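Local structure of pheromone cOB1/lipoprotein, YaeC family (Enterococcus faecalis, 4EF1) at residues A[83-88]-A[196-201]; A[94-99]-A[124-129]; A[103-108]-A[150-155]; A[112-117]-A[138-143]. The protein probably binds methionine for uptake as a substrate-binding lipoprotein of the NlpA family, its precursor probably also yielding the pheromone cOB1. All coordinates share one frame; numbering follows the deposited sequence.

Contact 1 (A[83-88]-A[196-201]). With MSE (selenomethionine), chain C.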
# COMPACT_ATOMS: atom_id res chain seq x y z
N LEU A 83 6.93 -2.96 -2.96
CA LEU A 83 5.67 -2.78 -3.71
C LEU A 83 4.66 -3.85 -3.27
O LEU A 83 5.04 -5.01 -2.91
CB LEU A 83 5.91 -2.99 -5.22
CG LEU A 83 7.10 -2.37 -5.92
CD1 LEU A 83 7.13 -2.66 -7.42
CD2 LEU A 83 7.13 -0.87 -5.64
N GLU A 84 3.38 -3.48 -3.33
CA GLU A 84 2.27 -4.39 -3.06
C GLU A 84 1.25 -4.28 -4.22
O GLU A 84 0.26 -3.52 -4.10
CB GLU A 84 1.56 -3.96 -1.77
CG GLU A 84 2.38 -4.12 -0.54
CD GLU A 84 1.63 -3.73 0.72
OE1 GLU A 84 0.35 -3.52 0.73
OE2 GLU A 84 2.36 -3.63 1.71
N PRO A 85 1.49 -5.01 -5.32
CA PRO A 85 0.55 -5.02 -6.45
C PRO A 85 -0.84 -5.30 -5.91
O PRO A 85 -1.06 -6.32 -5.23
CB PRO A 85 1.07 -6.16 -7.34
CG PRO A 85 2.51 -6.28 -6.99
CD PRO A 85 2.57 -5.99 -5.52
N VAL A 86 -1.74 -4.35 -6.14
CA VAL A 86 -3.07 -4.38 -5.55
C VAL A 86 -4.04 -5.22 -6.41
O VAL A 86 -3.99 -5.24 -7.65
CB VAL A 86 -3.59 -2.94 -5.35
CG1 VAL A 86 -3.92 -2.30 -6.71
CG2 VAL A 86 -4.78 -2.89 -4.39
N GLY A 87 -4.91 -5.94 -5.72
CA GLY A 87 -5.92 -6.76 -6.38
C GLY A 87 -7.36 -6.37 -6.16
O GLY A 87 -7.71 -5.70 -5.17
N LEU A 88 -8.18 -6.81 -7.11
CA LEU A 88 -9.63 -6.80 -7.01
C LEU A 88 -9.99 -8.22 -6.63
O LEU A 88 -9.49 -9.18 -7.25
CB LEU A 88 -10.32 -6.41 -8.33
CG LEU A 88 -10.44 -4.94 -8.73
CD1 LEU A 88 -10.86 -4.89 -10.20
CD2 LEU A 88 -11.40 -4.14 -7.84
N LYS A 196 -0.46 -4.45 -12.55
CA LYS A 196 0.71 -5.04 -13.22
C LYS A 196 1.96 -4.23 -12.99
O LYS A 196 3.00 -4.80 -12.69
CB LYS A 196 0.44 -5.37 -14.69
CG LYS A 196 0.37 -4.25 -15.69
CD LYS A 196 0.12 -4.85 -17.07
CE LYS A 196 -0.02 -3.78 -18.14
NZ LYS A 196 -0.50 -4.33 -19.43
N GLU A 197 1.87 -2.91 -13.07
CA GLU A 197 3.03 -2.04 -12.86
C GLU A 197 2.78 -1.20 -11.58
O GLU A 197 2.06 -0.19 -11.60
CB GLU A 197 3.28 -1.18 -14.12
CG GLU A 197 4.48 -0.22 -14.05
CD GLU A 197 5.76 -0.86 -13.52
OE1 GLU A 197 5.89 -1.00 -12.29
OE2 GLU A 197 6.65 -1.18 -14.33
N SER A 198 3.38 -1.64 -10.48
CA SER A 198 3.14 -1.06 -9.16
C SER A 198 4.23 -0.10 -8.71
O SER A 198 4.15 0.44 -7.60
CB SER A 198 2.98 -2.18 -8.12
OG SER A 198 4.13 -3.00 -8.07
N SER A 199 5.23 0.15 -9.58
CA SER A 199 6.42 0.95 -9.24
C SER A 199 6.15 2.27 -8.53
O SER A 199 6.80 2.57 -7.47
CB SER A 199 7.32 1.14 -10.49
OG SER A 199 6.56 1.41 -11.67
N PRO A 200 5.19 3.07 -9.04
CA PRO A 200 4.90 4.34 -8.35
C PRO A 200 4.29 4.17 -6.96
O PRO A 200 4.28 5.11 -6.19
CB PRO A 200 3.91 5.04 -9.28
CG PRO A 200 3.84 4.21 -10.53
CD PRO A 200 4.18 2.82 -10.10
N TYR A 201 3.82 2.97 -6.63
CA TYR A 201 3.21 2.69 -5.34
C TYR A 201 4.12 1.94 -4.37
O TYR A 201 3.65 1.24 -3.51
CB TYR A 201 1.87 1.93 -5.55
CG TYR A 201 0.97 2.77 -6.39
CD1 TYR A 201 0.37 3.92 -5.87
CD2 TYR A 201 0.83 2.52 -7.78
CE1 TYR A 201 -0.37 4.76 -6.69
CE2 TYR A 201 0.05 3.32 -8.57
CZ TYR A 201 -0.55 4.44 -8.02
OH TYR A 201 -1.27 5.23 -8.82
N MSE C . 0.44 -1.02 1.90
CA MSE C . -0.50 -0.18 1.06
C MSE C . -0.32 -0.40 -0.45
O MSE C . 0.82 -0.46 -0.93
OXT MSE C . -1.32 -0.45 -1.21
CB MSE C . -0.40 1.31 1.40
CG MSE C . -1.44 2.21 0.72
SE MSE C . -1.02 4.07 1.01
CE MSE C . -1.39 4.20 2.96
O HOH W 1 2.04 -0.88 -3.21
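Leu83 lies with its forked end against Ser198. Its CG is turned beside the backbone N and the chain runs on extended, so the two methyls divide the work: Leu83 CD1 comes down on the hydroxyl, 3.1 Å from Ser198 OG, a short approach, while CD2 lies near the carbonyl oxygens of Ser198 and Ser199. Ser198, modelled in two conformers, here holds OG in the crowded position between its own N and carbonyl carbon (chi1 59°). This aims the oxygen at Leu83, with the Pro85 ring at its flank, Pro85 CG 3.8 Å from Ser198 OG. No hydrogen bond joins the segments directly. Both run between the two sheets of the molecule: 83-88 leads from strand 75-83 to strand 87-89, while the loop 196-201 returns from strand 193-194 to strand 203-208. They thus form neighbouring crossing connections of a bilobal periplasmic-binding-protein fold, beside the ligand cleft. Glu84 turns the other way, into that cleft. The extended chain brings Glu84 OE1 within 2.8 Å of the selenomethionine N, which donates a hydrogen bond to it, while OE2 is bonded to His82 NE2; a carboxylate here would suit the ligand's ammonium group. A water bridges the backbones, accepting from Glu84 N at 2.9 Å and lying 2.7 Å from Tyr201 O and 2.6 Å from the ligand O. The Tyr201 ring leads away from 83-88 and meets His60 edge-to-face. Beyond the Ser198 contact, Glu197 OE1 takes Ser199 N on its anti lone pair and, in the conformer described, Ser199 OG from above the carboxylate plane.

Contact 2 (A[94-99]-A[124-129])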
# COMPACT_ATOMS: atom_id res chain seq x y z
N LYS A 94 -15.48 -14.82 -10.65
CA LYS A 94 -14.06 -15.28 -10.67
C LYS A 94 -13.20 -14.67 -11.78
O LYS A 94 -11.99 -14.96 -11.86
CB LYS A 94 -13.97 -16.80 -10.68
CG LYS A 94 -14.71 -17.47 -9.54
CD LYS A 94 -13.99 -17.37 -8.20
CE LYS A 94 -15.01 -17.23 -7.07
NZ LYS A 94 -14.46 -17.36 -5.69
N SER A 95 -13.82 -13.86 -12.63
CA SER A 95 -13.10 -13.09 -13.65
C SER A 95 -13.83 -11.80 -13.88
O SER A 95 -15.06 -11.75 -13.75
CB SER A 95 -13.03 -13.80 -15.02
OG SER A 95 -12.83 -12.84 -16.07
N LEU A 96 -13.08 -10.78 -14.27
CA LEU A 96 -13.69 -9.48 -14.58
C LEU A 96 -14.71 -9.61 -15.70
O LEU A 96 -15.75 -8.98 -15.64
CB LEU A 96 -12.63 -8.43 -14.95
CG LEU A 96 -11.78 -7.84 -13.81
CD1 LEU A 96 -10.64 -6.94 -14.24
CD2 LEU A 96 -12.62 -7.11 -12.81
N GLN A 97 -14.44 -10.46 -16.70
CA GLN A 97 -15.33 -10.60 -17.87
C GLN A 97 -16.73 -11.14 -17.54
O GLN A 97 -17.71 -10.84 -18.25
CB GLN A 97 -14.69 -11.45 -18.99
CG GLN A 97 -13.35 -10.95 -19.52
CD GLN A 97 -13.39 -9.50 -20.03
OE1 GLN A 97 -14.32 -9.09 -20.73
NE2 GLN A 97 -12.34 -8.72 -19.71
N GLU A 98 -16.82 -11.90 -16.45
CA GLU A 98 -18.09 -12.44 -15.91
C GLU A 98 -18.95 -11.42 -15.21
O GLU A 98 -20.13 -11.66 -15.02
CB GLU A 98 -17.82 -13.55 -14.86
CG GLU A 98 -17.40 -14.90 -15.41
CD GLU A 98 -16.95 -15.86 -14.32
OE1 GLU A 98 -16.98 -15.50 -13.12
OE2 GLU A 98 -16.57 -17.00 -14.65
N ILE A 99 -18.38 -10.29 -14.79
CA ILE A 99 -19.13 -9.25 -14.06
C ILE A 99 -20.30 -8.68 -14.91
O ILE A 99 -20.10 -8.27 -16.07
CB ILE A 99 -18.16 -8.12 -13.56
CG1 ILE A 99 -17.29 -8.65 -12.42
CG2 ILE A 99 -18.87 -6.89 -13.09
CD1 ILE A 99 -16.17 -7.73 -12.00
N ALA A 124 -7.51 -4.76 -18.42
CA ALA A 124 -8.52 -5.77 -18.77
C ALA A 124 -9.37 -5.41 -19.99
O ALA A 124 -10.21 -6.20 -20.41
CB ALA A 124 -9.46 -6.01 -17.59
N GLY A 125 -9.23 -4.19 -20.50
CA GLY A 125 -9.99 -3.77 -21.66
C GLY A 125 -11.42 -3.35 -21.37
O GLY A 125 -12.21 -3.20 -22.30
N LEU A 126 -11.75 -3.10 -20.10
CA LEU A 126 -13.15 -2.72 -19.69
C LEU A 126 -13.41 -1.23 -19.63
O LEU A 126 -14.55 -0.82 -19.69
CB LEU A 126 -13.50 -3.30 -18.33
CG LEU A 126 -13.56 -4.85 -18.31
CD1 LEU A 126 -13.81 -5.32 -16.89
CD2 LEU A 126 -14.63 -5.32 -19.29
N ILE A 127 -12.36 -0.43 -19.45
CA ILE A 127 -12.50 1.02 -19.50
C ILE A 127 -11.34 1.69 -20.25
O ILE A 127 -10.27 1.11 -20.41
CB ILE A 127 -12.58 1.69 -18.10
CG1 ILE A 127 -11.24 1.58 -17.33
CG2 ILE A 127 -13.83 1.22 -17.29
CD1 ILE A 127 -11.14 2.41 -16.08
N THR A 128 -11.57 2.92 -20.71
CA THR A 128 -10.51 3.80 -21.17
C THR A 128 -10.66 5.13 -20.42
O THR A 128 -11.73 5.41 -19.89
CB THR A 128 -10.57 4.02 -22.68
OG1 THR A 128 -11.72 4.80 -23.01
CG2 THR A 128 -10.55 2.69 -23.41
N LEU A 129 -9.58 5.91 -20.33
CA LEU A 129 -9.62 7.24 -19.70
C LEU A 129 -9.68 8.28 -20.80
O LEU A 129 -9.23 8.02 -21.92
CB LEU A 129 -8.40 7.44 -18.79
CG LEU A 129 -8.30 6.38 -17.69
CD1 LEU A 129 -7.17 6.64 -16.68
CD2 LEU A 129 -9.63 6.25 -16.97
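The one flat side-chain group that reaches across is the carboxamide of Gln97. Leu126 CD2 sits obliquely against its outer end, about equally far from both polar atoms: 4.0 Å from Gln97 OE1 and 4.1 Å from Gln97 NE2. NE2 also points at the backbone of Ala124, but the bond from Gln97 NE2 to Ala124 O is weak, 3.4 Å long and bent to 130° at the hydrogen. What brings the amide there is a chain folded at chi2 (-56°), which swings its end back toward 124-129. Beneath it the contact is apolar and better buried. Leu96 touches with two different parts: its CD1 methyl meets Ala124 CB at 3.7 Å, and its CB receives Leu126 CD1 at 3.9 Å. Both leucines also rest on Leu121 of helix 114-123, so the pair closes over the last part of that helix. On the 94-99 side, Ser95 OG accepts from Gln97 N in an ST turn, and Glu98 OE1 takes Lys94 N. On the other, Gly125 leaves the helix with positive phi, and the chain turns off toward strand 127-129 through a Schellman motif, the classic C-terminal helix ending.

Contact 3 (A[103-108]-A[150-155])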
# COMPACT_ATOMS: atom_id res chain seq x y z
N SER A 103 -22.70 -3.46 -12.63
CA SER A 103 -22.23 -3.87 -11.34
C SER A 103 -21.45 -2.72 -10.69
O SER A 103 -20.88 -1.87 -11.38
CB SER A 103 -21.32 -5.12 -11.45
OG SER A 103 -22.04 -6.26 -11.91
N THR A 104 -21.44 -2.72 -9.36
CA THR A 104 -20.68 -1.78 -8.56
C THR A 104 -19.35 -2.41 -8.11
O THR A 104 -19.33 -3.53 -7.56
CB THR A 104 -21.50 -1.30 -7.34
OG1 THR A 104 -22.77 -0.78 -7.78
CG2 THR A 104 -20.72 -0.24 -6.48
N ILE A 105 -18.28 -1.67 -8.33
CA ILE A 105 -16.94 -2.01 -7.90
C ILE A 105 -16.69 -1.14 -6.67
O ILE A 105 -16.89 0.08 -6.71
CB ILE A 105 -15.90 -1.75 -9.01
CG1 ILE A 105 -16.25 -2.49 -10.30
CG2 ILE A 105 -14.47 -2.11 -8.54
CD1 ILE A 105 -16.28 -4.01 -10.20
N TYR A 106 -16.31 -1.78 -5.57
CA TYR A 106 -16.04 -1.12 -4.29
C TYR A 106 -14.54 -0.88 -4.10
O TYR A 106 -13.74 -1.82 -4.23
CB TYR A 106 -16.56 -1.93 -3.09
CG TYR A 106 -18.04 -1.76 -2.83
CD1 TYR A 106 -18.97 -2.31 -3.70
CD2 TYR A 106 -18.52 -1.05 -1.69
CE1 TYR A 106 -20.32 -2.16 -3.47
CE2 TYR A 106 -19.88 -0.88 -1.49
CZ TYR A 106 -20.77 -1.46 -2.36
OH TYR A 106 -22.12 -1.32 -2.16
N VAL A 107 -14.20 0.39 -3.89
CA VAL A 107 -12.82 0.80 -3.65
C VAL A 107 -12.83 1.68 -2.39
O VAL A 107 -13.89 2.21 -2.01
CB VAL A 107 -12.20 1.54 -4.86
CG1 VAL A 107 -12.23 0.66 -6.11
CG2 VAL A 107 -12.87 2.89 -5.09
N SER A 108 -11.69 1.80 -1.70
CA SER A 108 -11.66 2.65 -0.50
C SER A 108 -11.82 4.15 -0.86
O SER A 108 -11.77 4.53 -2.02
CB SER A 108 -10.37 2.46 0.30
OG SER A 108 -9.34 3.26 -0.23
N LEU A 150 -19.84 -0.00 -15.51
CA LEU A 150 -19.55 -0.22 -14.13
C LEU A 150 -19.79 1.03 -13.30
O LEU A 150 -19.60 2.18 -13.76
CB LEU A 150 -18.13 -0.76 -13.96
CG LEU A 150 -17.80 -2.11 -14.55
CD1 LEU A 150 -16.31 -2.42 -14.33
CD2 LEU A 150 -18.68 -3.21 -13.97
N LYS A 151 -20.29 0.78 -12.09
CA LYS A 151 -20.48 1.80 -11.10
C LYS A 151 -19.37 1.67 -10.09
O LYS A 151 -18.79 0.56 -9.87
CB LYS A 151 -21.84 1.66 -10.41
CG LYS A 151 -23.05 1.82 -11.33
CD LYS A 151 -24.34 1.39 -10.61
CE LYS A 151 -25.53 1.33 -11.53
NZ LYS A 151 -25.43 0.25 -12.55
N PHE A 152 -19.05 2.77 -9.43
CA PHE A 152 -18.00 2.75 -8.40
C PHE A 152 -18.48 3.30 -7.05
O PHE A 152 -18.99 4.40 -6.97
CB PHE A 152 -16.77 3.53 -8.89
CG PHE A 152 -16.20 2.96 -10.17
CD1 PHE A 152 -15.22 1.97 -10.11
CD2 PHE A 152 -16.66 3.38 -11.39
CE1 PHE A 152 -14.67 1.44 -11.28
CE2 PHE A 152 -16.14 2.84 -12.57
CZ PHE A 152 -15.14 1.87 -12.50
N ASN A 153 -18.27 2.53 -5.99
CA ASN A 153 -18.50 3.03 -4.62
C ASN A 153 -17.14 3.20 -3.94
O ASN A 153 -16.40 2.21 -3.75
CB ASN A 153 -19.38 2.08 -3.86
CG ASN A 153 -19.72 2.56 -2.46
OD1 ASN A 153 -18.85 2.90 -1.67
ND2 ASN A 153 -21.00 2.56 -2.15
N HIS A 154 -16.83 4.46 -3.59
CA HIS A 154 -15.55 4.83 -2.93
C HIS A 154 -15.76 5.48 -1.56
O HIS A 154 -15.01 6.38 -1.15
CB HIS A 154 -14.75 5.71 -3.88
CG HIS A 154 -15.48 6.96 -4.34
ND1 HIS A 154 -15.73 8.00 -3.53
CD2 HIS A 154 -16.01 7.30 -5.58
CE1 HIS A 154 -16.37 8.97 -4.22
NE2 HIS A 154 -16.53 8.56 -5.46
N GLU A 155 -16.75 5.01 -0.82
CA GLU A 155 -17.12 5.61 0.47
C GLU A 155 -16.39 5.02 1.69
O GLU A 155 -16.22 5.71 2.66
CB GLU A 155 -18.62 5.43 0.70
CG GLU A 155 -19.48 6.00 -0.39
CD GLU A 155 -19.34 7.50 -0.49
OE1 GLU A 155 -19.69 8.18 0.49
OE2 GLU A 155 -18.90 7.99 -1.54
O HOH W 2 -16.13 1.66 -0.60
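Strands 104-108 and 151-156 run parallel at one border of the five-stranded sheet, joined by a beta-alpha-beta connection that carries helix 114-123 and a small two-stranded antiparallel sheet on the way. Their axes diverge by 24°. The tight part is the backbone seam. Lys151 and Asn153 each bond to the residues on either side of their partners, starting with Lys151 N to Ser103 O (2.8 Å and nearly straight at 175°) and finishing with Val107 N to Asn153 O at 2.9 Å, almost along the C=O axis. The face bearing Ile105 and Phe152 is packed too: Ile105 CB sits obliquely to the ring, 3.9 Å from Phe152 CD1, and Ile105 CG1 meets Leu150 CD1 at 4.0 Å. Leu121 of helix 114-123 touches Phe152, and the Phe140 ring stacks on it. The face of Thr104, Tyr106, Lys151 and Asn153 is looser and more open to solvent, although helix 161-166 reaches Tyr106. Exposed Lys151 crosses Thr104 at about a right angle and sends NZ to Gly102 O. Thr104 CG2 touches Asn153 CB at 3.7 Å. Here the neatest fit is Asn153 on Tyr106. With CG anti to the backbone N (chi1 -177°), Asn153 lays its amide almost parallel to the ring, bringing its CG 3.6 Å from Tyr106 CE2; its CB makes a CH-pi contact over the same face. Asn153 OD1 then closes an Asx turn, accepting from Glu155 N at 3.1 Å. A water lies against this end of the seam, 2.7 Å from Val107 O.

Contact 4 (A[112-117]-A[138-143]). With MSE (selenomethionine), chain C.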
# COMPACT_ATOMS: atom_id res chain seq x y z
N SER A 112 -5.71 8.45 -3.67
CA SER A 112 -4.47 8.10 -4.33
C SER A 112 -4.40 6.63 -4.83
O SER A 112 -3.53 6.32 -5.62
CB SER A 112 -3.25 8.47 -3.49
OG SER A 112 -3.14 7.72 -2.31
N ASP A 113 -5.30 5.74 -4.37
CA ASP A 113 -5.39 4.36 -4.90
C ASP A 113 -6.38 4.25 -6.06
O ASP A 113 -6.48 3.20 -6.68
CB ASP A 113 -5.81 3.36 -3.80
CG ASP A 113 -4.68 3.00 -2.84
OD1 ASP A 113 -3.50 3.02 -3.25
OD2 ASP A 113 -4.99 2.63 -1.69
N TRP A 114 -7.14 5.30 -6.33
CA TRP A 114 -8.15 5.25 -7.41
C TRP A 114 -7.58 4.96 -8.77
O TRP A 114 -8.16 4.16 -9.47
CB TRP A 114 -9.01 6.52 -7.47
CG TRP A 114 -9.87 6.72 -6.24
CD1 TRP A 114 -10.03 5.88 -5.14
CD2 TRP A 114 -10.79 7.82 -6.00
NE1 TRP A 114 -10.93 6.38 -4.26
CE2 TRP A 114 -11.41 7.55 -4.70
CE3 TRP A 114 -11.12 8.98 -6.68
CZ2 TRP A 114 -12.35 8.40 -4.16
CZ3 TRP A 114 -12.03 9.84 -6.11
CH2 TRP A 114 -12.63 9.57 -4.87
N PRO A 115 -6.43 5.58 -9.13
CA PRO A 115 -5.81 5.24 -10.40
C PRO A 115 -5.45 3.76 -10.61
O PRO A 115 -5.33 3.32 -11.76
CB PRO A 115 -4.55 6.10 -10.41
CG PRO A 115 -4.88 7.30 -9.56
CD PRO A 115 -5.70 6.68 -8.45
N ARG A 116 -5.23 3.05 -9.52
CA ARG A 116 -4.84 1.66 -9.54
C ARG A 116 -5.99 0.74 -9.99
O ARG A 116 -5.77 -0.16 -10.78
CB ARG A 116 -4.33 1.25 -8.16
CG ARG A 116 -3.21 2.13 -7.61
CD ARG A 116 -2.71 1.75 -6.24
NE ARG A 116 -1.78 0.61 -6.22
CZ ARG A 116 -1.27 0.09 -5.11
NH1 ARG A 116 -1.54 0.65 -3.92
NH2 ARG A 116 -0.44 -0.93 -5.18
N VAL A 117 -7.20 0.94 -9.48
CA VAL A 117 -8.36 0.18 -9.97
C VAL A 117 -8.65 0.57 -11.42
O VAL A 117 -8.99 -0.29 -12.24
CB VAL A 117 -9.62 0.35 -9.08
CG1 VAL A 117 -10.26 1.72 -9.32
CG2 VAL A 117 -10.62 -0.79 -9.37
N ALA A 138 -5.78 10.40 -11.59
CA ALA A 138 -6.99 9.92 -12.25
C ALA A 138 -8.10 9.65 -11.24
O ALA A 138 -7.86 9.12 -10.15
CB ALA A 138 -6.73 8.70 -13.15
N THR A 139 -9.31 10.07 -11.60
CA THR A 139 -10.52 9.77 -10.81
C THR A 139 -11.57 9.17 -11.75
O THR A 139 -11.39 9.11 -13.00
CB THR A 139 -11.07 10.99 -10.06
OG1 THR A 139 -11.62 11.95 -11.01
CG2 THR A 139 -9.95 11.66 -9.18
N PHE A 140 -12.71 8.78 -11.17
CA PHE A 140 -13.78 8.10 -11.89
C PHE A 140 -14.42 8.98 -12.95
O PHE A 140 -14.86 8.49 -13.99
CB PHE A 140 -14.78 7.51 -10.91
CG PHE A 140 -14.13 6.55 -9.94
CD1 PHE A 140 -13.69 5.33 -10.37
CD2 PHE A 140 -13.87 6.94 -8.61
CE1 PHE A 140 -13.03 4.48 -9.51
CE2 PHE A 140 -13.21 6.10 -7.76
CZ PHE A 140 -12.81 4.86 -8.20
N ASP A 141 -14.38 10.28 -12.71
CA ASP A 141 -14.82 11.26 -13.70
C ASP A 141 -13.97 11.26 -14.98
O ASP A 141 -14.39 11.83 -16.00
CB ASP A 141 -14.82 12.68 -13.11
CG ASP A 141 -15.83 12.85 -11.97
OD1 ASP A 141 -16.35 11.83 -11.44
OD2 ASP A 141 -16.10 14.02 -11.60
N ASP A 142 -12.76 10.69 -14.93
CA ASP A 142 -11.89 10.66 -16.10
C ASP A 142 -12.16 9.50 -17.05
O ASP A 142 -11.58 9.44 -18.14
CB ASP A 142 -10.44 10.65 -15.68
CG ASP A 142 -10.04 11.92 -14.97
OD1 ASP A 142 -10.47 13.03 -15.40
OD2 ASP A 142 -9.27 11.80 -14.00
N ILE A 143 -13.10 8.62 -16.68
CA ILE A 143 -13.45 7.50 -17.53
C ILE A 143 -14.13 7.98 -18.79
O ILE A 143 -15.04 8.79 -18.74
CB ILE A 143 -14.38 6.50 -16.80
CG1 ILE A 143 -13.65 5.84 -15.65
CG2 ILE A 143 -14.93 5.48 -17.78
CD1 ILE A 143 -14.58 5.01 -14.79
N MSE C . 0.44 -1.02 1.90
CA MSE C . -0.50 -0.18 1.06
C MSE C . -0.32 -0.40 -0.45
O MSE C . 0.82 -0.46 -0.93
OXT MSE C . -1.32 -0.45 -1.21
CB MSE C . -0.40 1.31 1.40
CG MSE C . -1.44 2.21 0.72
SE MSE C . -1.02 4.07 1.01
CE MSE C . -1.39 4.20 2.96
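A 3-10 turn running into helix 114-123 meets the connection that enters strand 143-146 of the small two-stranded antiparallel sheet. From this helix start Arg116 faces the other way, into the ligand cleft: Arg116 NH1 bonds to the selenomethionine OXT at 2.9 Å and, in the guanidinium plane, forms a salt bridge with Asp113 OD1. Along 138-143, Ala138 comes first, its carbonyl oxygen tucked against the proline ring, 3.5 Å from Pro115 CG. Thr139 follows at the rim of the indole. Thr139 CG2 approaches near the ring plane, 3.8 Å from Trp114 CE3. Phe140 makes the main contact. Phe140 CG lies beside its backbone N (chi1 -58°), and the ring sets one corner over the Trp114 face, Phe140 CE2 3.5 Å from Trp114 CD2, its plane inclined at 45° to the five-membered ring. Val117 CG1 sits at the edge of the Phe140 ring, near its plane, 3.9 Å from Phe140 CE1. Val107 backs this cluster, and Trp114 NE1 is bonded to Ser108 O. Asp142 ends the turn by folding back: its N bonds to Thr139 O, while Asp142 OD2, met from above the carboxylate plane, receives Thr139 N at 3.0 Å.

From the N terminus the chain first builds most of the six-stranded sheet, then crosses at 83-88 into the second lobe, where 94-99, 103-108 and 112-117 follow in turn. Contact 2 closes first, when 124-129, just past helix 114-123, returns to 94-99. Contact 4 closes next, at 138-143, and contact 3 after it, at 150-155. Contact 4 therefore lies within the span of contact 3, and contact 2 crosses both. Contact 1 closes last and encloses all the others as the chain heads back at 196-201. Contacts 2, 3 and 4 knit large sheet, helix and small sheet of one lobe; contact 1 pairs the connections between lobes. Glu84 and Arg116 bring contacts 1 and 4 to the same ligand.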